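Protein (alpha-2u-globulin) (Rattus norvegicus, PDB 2A2U) probably binds and carries small hydrophobic molecules inside its beta-barrel, as other lipocalins do, and also takes up an inducer of hyaline droplets. Local coordinates at residues 36-41 with 139-144; 116-121 with 147-152. All coordinates share one frame; numbering follows the deposited sequence.

Contact 1. Residues 36-41 with 139-144; sequences GDWFSI and YGRTKD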
loop_
_atom_site.group_PDB
_atom_site.type_symbol
_atom_site.label_atom_id
_atom_site.label_comp_id
_atom_site.label_asym_id
_atom_site.label_seq_id
_atom_site.Cartn_x
_atom_site.Cartn_y
_atom_site.Cartn_z
ATOM N N GLY A 36 11.125 -14.510 13.196
ATOM C CA GLY A 36 12.075 -14.148 14.228
ATOM C C GLY A 36 13.073 -13.085 13.845
ATOM O O GLY A 36 12.970 -12.474 12.794
ATOM N N ASP A 37 14.046 -12.870 14.712
ATOM C CA ASP A 37 15.069 -11.872 14.489
ATOM C C ASP A 37 16.194 -12.352 13.605
ATOM O O ASP A 37 16.635 -13.496 13.715
ATOM C CB ASP A 37 15.634 -11.408 15.817
ATOM C CG ASP A 37 14.600 -10.724 16.664
ATOM O OD1 ASP A 37 14.094 -9.666 16.252
ATOM O OD2 ASP A 37 14.272 -11.240 17.742
ATOM N N TRP A 38 16.641 -11.468 12.718
ATOM C CA TRP A 38 17.729 -11.772 11.802
ATOM C C TRP A 38 18.617 -10.561 11.715
ATOM O O TRP A 38 18.167 -9.460 11.980
ATOM C CB TRP A 38 17.190 -12.101 10.416
ATOM C CG TRP A 38 16.412 -13.366 10.367
ATOM C CD1 TRP A 38 15.059 -13.504 10.531
ATOM C CD2 TRP A 38 16.931 -14.673 10.135
ATOM N NE1 TRP A 38 14.713 -14.827 10.404
ATOM C CE2 TRP A 38 15.835 -15.571 10.161
ATOM C CE3 TRP A 38 18.216 -15.187 9.902
ATOM C CZ2 TRP A 38 15.993 -16.959 9.966
ATOM C CZ3 TRP A 38 18.374 -16.573 9.708
ATOM C CH2 TRP A 38 17.262 -17.439 9.740
ATOM N N PHE A 39 19.878 -10.765 11.350
ATOM C CA PHE A 39 20.837 -9.672 11.237
ATOM C C PHE A 39 21.488 -9.742 9.877
ATOM O O PHE A 39 21.636 -10.829 9.324
ATOM C CB PHE A 39 21.936 -9.809 12.282
ATOM C CG PHE A 39 21.459 -9.664 13.682
ATOM C CD1 PHE A 39 20.962 -10.754 14.378
ATOM C CD2 PHE A 39 21.514 -8.435 14.312
ATOM C CE1 PHE A 39 20.526 -10.620 15.681
ATOM C CE2 PHE A 39 21.081 -8.289 15.618
ATOM C CZ PHE A 39 20.584 -9.386 16.303
ATOM N N SER A 40 21.881 -8.590 9.343
ATOM C CA SER A 40 22.545 -8.526 8.049
ATOM C C SER A 40 24.015 -8.841 8.247
ATOM O O SER A 40 24.700 -8.151 8.997
ATOM C CB SER A 40 22.379 -7.141 7.428
ATOM O OG SER A 40 21.062 -6.983 6.942
ATOM N N ILE A 41 24.491 -9.884 7.574
ATOM C CA ILE A 41 25.878 -10.300 7.696
ATOM C C ILE A 41 26.718 -9.940 6.465
ATOM O O ILE A 41 27.728 -9.245 6.585
ATOM C CB ILE A 41 25.972 -11.817 7.989
ATOM C CG1 ILE A 41 24.988 -12.214 9.103
ATOM C CG2 ILE A 41 27.393 -12.194 8.364
ATOM C CD1 ILE A 41 25.138 -11.443 10.412
ATOM N N TYR A 139 21.738 -13.637 5.941
ATOM C CA TYR A 139 21.237 -13.176 7.234
ATOM C C TYR A 139 21.555 -14.236 8.262
ATOM O O TYR A 139 21.501 -15.432 7.964
ATOM C CB TYR A 139 19.723 -12.984 7.212
ATOM C CG TYR A 139 19.269 -11.836 6.369
ATOM C CD1 TYR A 139 20.051 -10.700 6.244
ATOM C CD2 TYR A 139 18.058 -11.887 5.687
ATOM C CE1 TYR A 139 19.645 -9.642 5.466
ATOM C CE2 TYR A 139 17.641 -10.833 4.903
ATOM C CZ TYR A 139 18.440 -9.716 4.796
ATOM O OH TYR A 139 18.053 -8.656 4.020
ATOM N N GLY A 140 21.882 -13.796 9.470
ATOM C CA GLY A 140 22.186 -14.732 10.529
ATOM C C GLY A 140 21.307 -14.405 11.703
ATOM O O GLY A 140 20.880 -13.264 11.821
ATOM N N ARG A 141 20.999 -15.391 12.543
ATOM C CA ARG A 141 20.166 -15.142 13.722
ATOM C C ARG A 141 21.014 -14.464 14.802
ATOM O O ARG A 141 20.494 -13.955 15.799
ATOM C CB ARG A 141 19.573 -16.441 14.252
ATOM C CG ARG A 141 18.933 -17.267 13.175
ATOM C CD ARG A 141 17.677 -17.943 13.651
ATOM N NE ARG A 141 16.555 -17.021 13.736
ATOM C CZ ARG A 141 15.318 -17.311 13.340
ATOM N NH1 ARG A 141 15.032 -18.499 12.821
ATOM N NH2 ARG A 141 14.355 -16.412 13.485
ATOM N N THR A 142 22.322 -14.436 14.551
ATOM C CA THR A 142 23.316 -13.832 15.431
ATOM C C THR A 142 23.976 -12.658 14.728
ATOM O O THR A 142 23.962 -12.594 13.502
ATOM C CB THR A 142 24.393 -14.860 15.813
ATOM O OG1 THR A 142 24.808 -15.591 14.653
ATOM C CG2 THR A 142 23.841 -15.830 16.822
ATOM N N LYS A 143 24.558 -11.741 15.501
ATOM C CA LYS A 143 25.215 -10.558 14.948
ATOM C C LYS A 143 26.313 -10.879 13.945
ATOM O O LYS A 143 26.664 -10.049 13.115
ATOM C CB LYS A 143 25.745 -9.653 16.059
ATOM C CG LYS A 143 24.735 -8.622 16.529
ATOM C CD LYS A 143 25.257 -7.837 17.722
ATOM C CE LYS A 143 24.278 -6.752 18.150
ATOM N NZ LYS A 143 24.603 -6.190 19.497
ATOM N N ASP A 144 26.850 -12.089 14.017
ATOM C CA ASP A 144 27.878 -12.514 13.077
ATOM C C ASP A 144 27.746 -14.020 12.864
ATOM O O ASP A 144 27.046 -14.701 13.607
ATOM C CB ASP A 144 29.282 -12.148 13.570
ATOM C CG ASP A 144 30.339 -12.239 12.466
ATOM O OD1 ASP A 144 29.977 -12.358 11.282
ATOM O OD2 ASP A 144 31.545 -12.178 12.778
#
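Antiparallel pairing joins 36-41 to the end of strand 131-140 through two main-chain hydrogen bonds between Phe39 and Gly140, Phe39 N to Gly140 O at 2.7 Å and Gly140 N to Phe39 O at 3.0 Å, with Ser40 and Tyr139 forming the next, non-hydrogen-bonded pair. Beyond Gly140 the chain turns off, and Arg141 folds back over Trp38. Bends at chi2 and chi3 (76°) lay its guanidinium flat on the indole, centres 4.0 Å apart and planes 24° from parallel, a cation-pi stack in which CZ sits toward the rim of the ring system. Farther back along the side chain, CG lies over the six-membered ring, 3.9 Å from its centroid, as a CH-pi contact. Gly36 and Trp38 belong to the Gly-X-Trp signature of lipocalins, and the arginine packed across the tryptophan is the classic companion of that motif at the barrel end. The N-H of the indole goes to Leu34 O and Arg141 NH2 to Asn35 O, so the chain just before the strand fixes both halves of the stack. Phe39 points to the face of the sheet opposite Ser40 and Tyr139, where Lys143 CG rests over one ring face, 4.1 Å from the centroid, while Arg141 O lies at the ring edge, 3.3 Å from CE1. Next to it, Ile41 reaches across the glycine, its CG1 3.5 Å from Gly140 N.

Contact 2. Residues 116-121 with 147-152; sequences YDRYVM and SDIKEK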
loop_
_atom_site.group_PDB
_atom_site.type_symbol
_atom_site.label_atom_id
_atom_site.label_comp_id
_atom_site.label_asym_id
_atom_site.label_seq_id
_atom_site.Cartn_x
_atom_site.Cartn_y
_atom_site.Cartn_z
ATOM N N TYR A 116 17.591 -22.683 8.957
ATOM C CA TYR A 116 16.599 -22.151 9.886
ATOM C C TYR A 116 17.043 -21.394 11.133
ATOM O O TYR A 116 16.595 -20.269 11.368
ATOM C CB TYR A 116 15.570 -23.215 10.254
ATOM C CG TYR A 116 14.777 -23.732 9.080
ATOM C CD1 TYR A 116 13.825 -22.938 8.443
ATOM C CD2 TYR A 116 14.975 -25.023 8.608
ATOM C CE1 TYR A 116 13.085 -23.434 7.371
ATOM C CE2 TYR A 116 14.249 -25.517 7.549
ATOM C CZ TYR A 116 13.314 -24.727 6.936
ATOM O OH TYR A 116 12.601 -25.278 5.916
ATOM N N ASP A 117 17.908 -21.995 11.942
ATOM C CA ASP A 117 18.347 -21.327 13.170
ATOM C C ASP A 117 19.717 -20.686 13.153
ATOM O O ASP A 117 20.246 -20.307 14.196
ATOM C CB ASP A 117 18.181 -22.229 14.397
ATOM C CG ASP A 117 18.622 -23.640 14.142
ATOM O OD1 ASP A 117 19.762 -23.839 13.672
ATOM O OD2 ASP A 117 17.825 -24.561 14.411
ATOM N N ARG A 118 20.288 -20.546 11.968
ATOM C CA ARG A 118 21.582 -19.906 11.861
ATOM C C ARG A 118 21.622 -18.894 10.738
ATOM O O ARG A 118 21.792 -17.699 10.978
ATOM C CB ARG A 118 22.691 -20.929 11.653
ATOM C CG ARG A 118 23.204 -21.547 12.925
ATOM C CD ARG A 118 24.550 -22.193 12.691
ATOM N NE ARG A 118 24.488 -23.247 11.679
ATOM C CZ ARG A 118 25.506 -23.590 10.895
ATOM N NH1 ARG A 118 26.673 -22.963 11.002
ATOM N NH2 ARG A 118 25.353 -24.556 9.998
ATOM N N TYR A 119 21.429 -19.375 9.512
ATOM C CA TYR A 119 21.489 -18.514 8.345
ATOM C C TYR A 119 20.330 -18.658 7.354
ATOM O O TYR A 119 19.525 -19.591 7.421
ATOM C CB TYR A 119 22.811 -18.761 7.605
ATOM C CG TYR A 119 22.883 -20.121 6.939
ATOM C CD1 TYR A 119 23.214 -21.259 7.667
ATOM C CD2 TYR A 119 22.570 -20.274 5.587
ATOM C CE1 TYR A 119 23.228 -22.519 7.063
ATOM C CE2 TYR A 119 22.579 -21.524 4.977
ATOM C CZ TYR A 119 22.903 -22.643 5.716
ATOM O OH TYR A 119 22.880 -23.888 5.124
ATOM N N VAL A 120 20.258 -17.685 6.451
ATOM C CA VAL A 120 19.283 -17.663 5.370
ATOM C C VAL A 120 19.876 -16.813 4.261
ATOM O O VAL A 120 20.344 -15.703 4.494
ATOM C CB VAL A 120 17.881 -17.141 5.788
ATOM C CG1 VAL A 120 17.916 -15.670 6.172
ATOM C CG2 VAL A 120 16.903 -17.370 4.655
ATOM N N MET A 121 19.970 -17.403 3.079
ATOM C CA MET A 121 20.524 -16.724 1.921
ATOM C C MET A 121 19.385 -16.419 0.951
ATOM O O MET A 121 18.622 -17.309 0.561
ATOM C CB MET A 121 21.584 -17.606 1.248
ATOM C CG MET A 121 22.598 -18.189 2.221
ATOM S SD MET A 121 23.865 -19.183 1.448
ATOM C CE MET A 121 25.057 -19.275 2.758
ATOM N N SER A 147 32.793 -18.428 9.806
ATOM C CA SER A 147 33.628 -18.108 8.658
ATOM C C SER A 147 33.322 -19.087 7.532
ATOM O O SER A 147 33.532 -18.791 6.359
ATOM C CB SER A 147 35.099 -18.216 9.043
ATOM O OG SER A 147 35.812 -17.064 8.634
ATOM N N ASP A 148 32.823 -20.257 7.915
ATOM C CA ASP A 148 32.454 -21.309 6.979
ATOM C C ASP A 148 31.189 -20.914 6.237
ATOM O O ASP A 148 31.094 -21.105 5.026
ATOM C CB ASP A 148 32.192 -22.618 7.725
ATOM C CG ASP A 148 33.338 -23.019 8.617
ATOM O OD1 ASP A 148 34.497 -22.679 8.301
ATOM O OD2 ASP A 148 33.077 -23.678 9.640
ATOM N N ILE A 149 30.218 -20.368 6.969
ATOM C CA ILE A 149 28.955 -19.954 6.369
ATOM C C ILE A 149 29.235 -18.853 5.361
ATOM O O ILE A 149 28.685 -18.849 4.261
ATOM C CB ILE A 149 27.959 -19.413 7.420
ATOM C CG1 ILE A 149 27.807 -20.393 8.576
ATOM C CG2 ILE A 149 26.605 -19.195 6.783
ATOM C CD1 ILE A 149 27.399 -21.775 8.145
ATOM N N LYS A 150 30.140 -17.953 5.721
ATOM C CA LYS A 150 30.481 -16.853 4.844
ATOM C C LYS A 150 31.187 -17.300 3.568
ATOM O O LYS A 150 31.102 -16.617 2.548
ATOM C CB LYS A 150 31.317 -15.817 5.583
ATOM C CG LYS A 150 30.621 -15.229 6.777
ATOM C CD LYS A 150 31.418 -14.068 7.307
ATOM C CE LYS A 150 30.889 -13.593 8.639
ATOM N NZ LYS A 150 31.675 -12.432 9.138
ATOM N N GLU A 151 31.869 -18.442 3.613
ATOM C CA GLU A 151 32.571 -18.959 2.439
ATOM C C GLU A 151 31.578 -19.559 1.463
ATOM O O GLU A 151 31.641 -19.289 0.267
ATOM C CB GLU A 151 33.573 -20.037 2.833
ATOM C CG GLU A 151 35.011 -19.726 2.469
ATOM C CD GLU A 151 35.238 -19.522 0.985
ATOM O OE1 GLU A 151 34.596 -20.202 0.155
ATOM O OE2 GLU A 151 36.098 -18.688 0.650
ATOM N N LYS A 152 30.697 -20.413 1.980
ATOM C CA LYS A 152 29.662 -21.064 1.184
ATOM C C LYS A 152 28.874 -19.998 0.432
ATOM O O LYS A 152 28.523 -20.169 -0.734
ATOM C CB LYS A 152 28.726 -21.862 2.100
ATOM C CG LYS A 152 27.364 -22.190 1.491
ATOM C CD LYS A 152 26.467 -22.951 2.462
ATOM C CE LYS A 152 26.972 -24.370 2.674
ATOM N NZ LYS A 152 26.146 -25.194 3.613
#
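The helix that follows the last long strand of a lipocalin barrel lies against the outside of the barrel wall, and this contact is where its first turns meet strand 119-128. The helical segment 147-152 and strand 119-121 run almost parallel, at 11°, with axes 10.6 Å apart; side chains bridge most of that spacing, and no hydrogen bond crosses it. Alternation along the strand decides which residues take part: Tyr119 and Met121 point to the helix, whereas Val120 between them faces the other way. Ile149 is at the centre of the contact. Its CG2, anti to the backbone N, meets the root of the tyrosine at an oblique angle, 3.8 Å from Tyr119 CG, and the CE methyl of Met121 comes within 4.3 Å of the same branch. The other branch, CG1 with CD1, turns to Arg118, where CD1 lies 3.2 Å from NH1, a close van der Waals contact between a methyl and the guanidinium, whose NE and NH2 form salt bridges with Asp115 and Glu20. One turn on, Lys152 runs at about a right angle to Met121. The extended thioether places CE 3.9 Å from Lys152 CG, so the aliphatic part of the lysine completes the apolar patch. Its ammonium stops 3.8 Å from Tyr119 OH, too far to bond, and pairs instead with Glu21. Leu138 of the adjacent strand 131-140 also touches Tyr119, Met121 and Ile149, widening the apolar seat. A helix following the last long barrel strand and packed on the outside of the antiparallel barrel is characteristic of the lipocalin fold.

How the contacts relate
From the N terminus the segments come in the order 36-41, 116-121, 139-144 and 147-152, so the two contacts cross. Contact 1 closes the long loop from the first strand to the last long strand, shutting the barrel. Contact 2 opens within that loop and closes beyond it, fastening the helix to strand 119-128. Strands 119-128 and 131-140 are sheet neighbours, which sets the contacts side by side, their centres about 10 Å apart. Two polar links join them directly: Asp144 OD1 and Lys150 NZ form a salt bridge of 2.7 Å, and Arg141 NH1 probably bonds to Tyr116 O. Strand 36-44, strands 119-128 and 131-140 and helix 147-158 are thus tied together at one barrel end.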